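Local coordinates for protein 433aa long hypothetical phosphoribosylglycinamide formyl transferase (PDB 2DWC) that belongs to the PurT-like family of ATP-grasp proteins, is built around a Rossmann-like N-terminal domain and an ATP-grasp domain, and holds ADP in this model, at residues B[34-37]-B[38-42]; B[306-309]-B[310-313]. All coordinates share one frame; numbering follows the deposited sequence.

Contact 1: B[34-37]-B[38-42]; sequences IAIE and AQRLG
The guanidinium of Arg40 has CG2 of Ile36 over one face, and the carboxylate of Glu37 stands off to the side with its plane turned 71° from that of the guanidinium. The two charged groups do not meet directly: Glu37 OE1 lies 4.6 Å from Arg40 NH1, and a water fills the step between them. It donates to Glu37 OE1 at 2.5 Å and accepts from Arg40 NH1 at 3.0 Å. A long, straight arginine suits this place because its methylenes, extended from CG to NE, run past Ile36 and carry the charge to the neighbouring subunit, where NH2 forms a salt bridge with Glu33 of that chain. Glu37 leaves the helix with CG opposite its own backbone N (chi1 -178°) and then turns about the CB-CG bond, which brings OE2 over the branch of Leu41, 3.8 Å from Leu41 CG. The same OE2 is paired with Arg374 of the second subunit, so this buried carboxylate probably keeps its negative charge. Beneath these side chains the backbone is regular: Ala38 N bonds to Ile34 O at 2.9 Å, Gln39 N to Ala35 O at 2.8 Å and Arg40 N to Ile36 O at 2.9 Å. The small methyls of Ala35 and Ala38 let the helix lie close on strands 21-25 and 44-49, whereas Ile36 packs on its own copy in the partner chain. Gly42, at positive phi, closes the helix as C-prime residue of a Schellman motif, in which Val43 N bonds to Ala38 O and Gly42 N to Gln39 O. This is the C-terminal end of the helix in a beta-alpha-beta unit of the Rossmann-like preATP-grasp domain, here also a subunit interface.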
loop_
_atom_site.group_PDB
_atom_site.type_symbol
_atom_site.label_atom_id
_atom_site.label_comp_id
_atom_site.label_asym_id
_atom_site.label_seq_id
_atom_site.Cartn_x
_atom_site.Cartn_y
_atom_site.Cartn_z
ATOM N N ILE B 34 3.546 -4.297 -7.304
ATOM C CA ILE B 34 3.568 -3.350 -8.436
ATOM C C ILE B 34 2.087 -3.083 -8.814
ATOM O O ILE B 34 1.679 -1.957 -9.095
ATOM C CB ILE B 34 4.281 -3.957 -9.664
ATOM C CG1 ILE B 34 5.772 -4.160 -9.336
ATOM C CG2 ILE B 34 4.123 -3.032 -10.906
ATOM C CD1 ILE B 34 6.490 -4.989 -10.393
ATOM N N ALA B 35 1.258 -4.126 -8.783
ATOM C CA ALA B 35 -0.141 -3.928 -9.127
ATOM C C ALA B 35 -0.826 -2.992 -8.146
ATOM O O ALA B 35 -1.699 -2.197 -8.529
ATOM C CB ALA B 35 -0.883 -5.314 -9.166
ATOM N N ILE B 36 -0.487 -3.122 -6.868
ATOM C CA ILE B 36 -1.097 -2.246 -5.855
ATOM C C ILE B 36 -0.694 -0.785 -6.090
ATOM O O ILE B 36 -1.535 0.115 -6.006
ATOM C CB ILE B 36 -0.685 -2.747 -4.424
ATOM C CG1 ILE B 36 -1.530 -3.965 -4.075
ATOM C CG2 ILE B 36 -1.002 -1.671 -3.364
ATOM C CD1 ILE B 36 -1.058 -4.676 -2.824
ATOM N N GLU B 37 0.571 -0.514 -6.395
ATOM C CA GLU B 37 0.886 0.919 -6.672
ATOM C C GLU B 37 0.202 1.398 -7.947
ATOM O O GLU B 37 -0.293 2.546 -8.029
ATOM C CB GLU B 37 2.380 1.104 -6.813
ATOM C CG GLU B 37 2.750 2.593 -7.056
ATOM C CD GLU B 37 2.371 3.530 -5.881
ATOM O OE1 GLU B 37 2.225 3.080 -4.694
ATOM O OE2 GLU B 37 2.252 4.735 -6.165
ATOM N N ALA B 38 0.128 0.513 -8.935
ATOM C CA ALA B 38 -0.571 0.913 -10.186
ATOM C C ALA B 38 -2.029 1.257 -9.865
ATOM O O ALA B 38 -2.558 2.277 -10.294
ATOM C CB ALA B 38 -0.509 -0.236 -11.204
ATOM N N GLN B 39 -2.707 0.392 -9.105
ATOM C CA GLN B 39 -4.095 0.711 -8.714
ATOM C C GLN B 39 -4.167 2.015 -7.967
ATOM O O GLN B 39 -5.108 2.777 -8.132
ATOM C CB GLN B 39 -4.695 -0.368 -7.820
ATOM C CG GLN B 39 -4.935 -1.663 -8.625
ATOM C CD GLN B 39 -6.299 -1.694 -9.308
ATOM O OE1 GLN B 39 -6.941 -0.674 -9.522
ATOM N NE2 GLN B 39 -6.752 -2.896 -9.645
ATOM N N ARG B 40 -3.193 2.276 -7.115
ATOM C CA ARG B 40 -3.171 3.523 -6.379
ATOM C C ARG B 40 -2.979 4.780 -7.243
ATOM O O ARG B 40 -3.289 5.881 -6.779
ATOM C CB ARG B 40 -2.107 3.457 -5.289
ATOM C CG ARG B 40 -2.617 2.739 -4.038
ATOM C CD ARG B 40 -1.481 2.543 -3.058
ATOM N NE ARG B 40 -2.013 2.197 -1.715
ATOM C CZ ARG B 40 -1.226 1.817 -0.719
ATOM N NH1 ARG B 40 0.102 1.697 -0.908
ATOM N NH2 ARG B 40 -1.746 1.657 0.487
ATOM N N LEU B 41 -2.546 4.596 -8.496
ATOM C CA LEU B 41 -2.360 5.699 -9.443
ATOM C C LEU B 41 -3.437 5.623 -10.552
ATOM O O LEU B 41 -3.372 6.352 -11.538
ATOM C CB LEU B 41 -0.974 5.610 -10.071
ATOM C CG LEU B 41 0.200 5.881 -9.142
ATOM C CD1 LEU B 41 1.512 5.694 -9.874
ATOM C CD2 LEU B 41 0.094 7.325 -8.660
ATOM N N GLY B 42 -4.438 4.746 -10.386
ATOM C CA GLY B 42 -5.453 4.628 -11.407
ATOM C C GLY B 42 -4.946 4.036 -12.723
ATOM O O GLY B 42 -5.528 4.305 -13.780
HETATM O O HOH W 1 1.753 1.038 -3.295
#

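Contact 2: B[306-309]-B[310-313]; sequences SHPP and GFSE
His307 lays its imidazole beside the carbonyl of Phe311, which meets the ring at its edge. ND1 donates to Phe311 O at 2.8 Å, with an N-H...O angle of 152°; the oxygen lies almost in the ring plane, although the donor is tilted 26° from the plane of the carbonyl. CG lies beside the backbone N (chi1 -80°), which swings the imidazole so that ND1 comes to this oxygen; CB, fixed by the backbone, is 3.3 Å from Phe311 O. Histidine suits the place because it offers a ring that meets that of Phe337 at a slant, and an N-H for the carbonyl of Phe311. The phenyl of Phe311 lies obliquely to the Pro308 ring, CD1 being 4.1 Å from Pro308 CG, and also meets Phe337. Between Pro308 and Phe311 the chain reverses: Phe311 N makes a weak hydrogen bond of 3.0 Å to Pro308 O, Pro309 supplies the fixed phi of the first corner, and Gly310 takes the positive phi of the second. Pro309 packs on Leu304 of the second subunit. Ser312 then serves as N-cap, its OG reaching Phe314 N and Ala315 N weakly: a type II beta turn leading into the capped start of helix 313-322.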
loop_
_atom_site.group_PDB
_atom_site.type_symbol
_atom_site.label_atom_id
_atom_site.label_comp_id
_atom_site.label_asym_id
_atom_site.label_seq_id
_atom_site.Cartn_x
_atom_site.Cartn_y
_atom_site.Cartn_z
ATOM N N SER B 306 10.836 0.430 4.808
ATOM C CA SER B 306 11.951 1.388 4.976
ATOM C C SER B 306 11.887 2.578 4.046
ATOM O O SER B 306 12.527 3.583 4.301
ATOM C CB SER B 306 13.280 0.658 4.814
ATOM O OG SER B 306 13.319 0.053 3.539
ATOM N N HIS B 307 11.158 2.475 2.930
ATOM C CA HIS B 307 10.975 3.638 2.080
ATOM C C HIS B 307 9.630 4.275 2.397
ATOM O O HIS B 307 8.736 3.600 2.927
ATOM C CB HIS B 307 10.998 3.257 0.595
ATOM C CG HIS B 307 12.384 3.061 0.053
ATOM N ND1 HIS B 307 12.630 2.876 -1.287
ATOM C CD2 HIS B 307 13.586 2.954 0.678
ATOM C CE1 HIS B 307 13.926 2.658 -1.469
ATOM N NE2 HIS B 307 14.529 2.701 -0.293
ATOM N N PRO B 308 9.446 5.559 2.040
ATOM C CA PRO B 308 8.175 6.247 2.305
ATOM C C PRO B 308 7.038 5.728 1.406
ATOM O O PRO B 308 7.278 5.022 0.445
ATOM C CB PRO B 308 8.522 7.726 2.092
ATOM C CG PRO B 308 9.712 7.734 1.190
ATOM C CD PRO B 308 10.477 6.463 1.477
ATOM N N PRO B 309 5.772 6.051 1.737
ATOM C CA PRO B 309 4.657 5.578 0.928
ATOM C C PRO B 309 4.759 5.990 -0.539
ATOM O O PRO B 309 5.184 7.108 -0.865
ATOM C CB PRO B 309 3.430 6.170 1.640
ATOM C CG PRO B 309 3.961 7.342 2.354
ATOM C CD PRO B 309 5.313 6.933 2.833
ATOM N N GLY B 310 4.421 5.042 -1.410
ATOM C CA GLY B 310 4.502 5.301 -2.842
ATOM C C GLY B 310 5.938 5.245 -3.351
ATOM O O GLY B 310 6.192 5.658 -4.482
ATOM N N PHE B 311 6.875 4.752 -2.524
ATOM C CA PHE B 311 8.271 4.693 -2.959
ATOM C C PHE B 311 9.016 3.378 -2.679
ATOM O O PHE B 311 10.238 3.355 -2.663
ATOM C CB PHE B 311 9.040 5.894 -2.387
ATOM C CG PHE B 311 8.715 7.184 -3.080
ATOM C CD1 PHE B 311 7.942 8.167 -2.456
ATOM C CD2 PHE B 311 9.164 7.406 -4.392
ATOM C CE1 PHE B 311 7.631 9.364 -3.135
ATOM C CE2 PHE B 311 8.858 8.591 -5.075
ATOM C CZ PHE B 311 8.093 9.567 -4.445
ATOM N N SER B 312 8.285 2.280 -2.434
ATOM C CA SER B 312 8.972 0.987 -2.281
ATOM C C SER B 312 9.611 0.676 -3.637
ATOM O O SER B 312 9.360 1.372 -4.623
ATOM C CB SER B 312 7.949 -0.150 -2.017
ATOM O OG SER B 312 7.172 -0.323 -3.218
ATOM N N GLU B 313 10.410 -0.389 -3.699
ATOM C CA GLU B 313 11.036 -0.725 -4.972
ATOM C C GLU B 313 9.972 -0.966 -6.049
ATOM O O GLU B 313 10.243 -0.797 -7.230
ATOM C CB GLU B 313 11.956 -1.987 -4.867
ATOM C CG GLU B 313 11.238 -3.244 -4.334
ATOM C CD GLU B 313 12.029 -4.534 -4.620
ATOM O OE1 GLU B 313 11.636 -5.589 -4.056
ATOM O OE2 GLU B 313 13.001 -4.489 -5.422
#

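Overall arrangement
From the N terminus the chain first passes through contact 1, at the end of helix 29-40 between strands 21-25 and 44-49 of the parallel sheet. Some 260 residues later, in the ATP-grasp domain, it turns through contact 2, which joins helix 303-306 to helix 313-322. The contacts follow in series, neither nesting nor crossing, and each closes only a local turn. In space their centres are about 13 Å apart, and they touch where Glu37 OE1 packs on Gly310 CA. Helix 313-322, launched by contact 2, covers Ile34, Glu37 and Ala38, so the two regions are packed together, and both touch the second subunit.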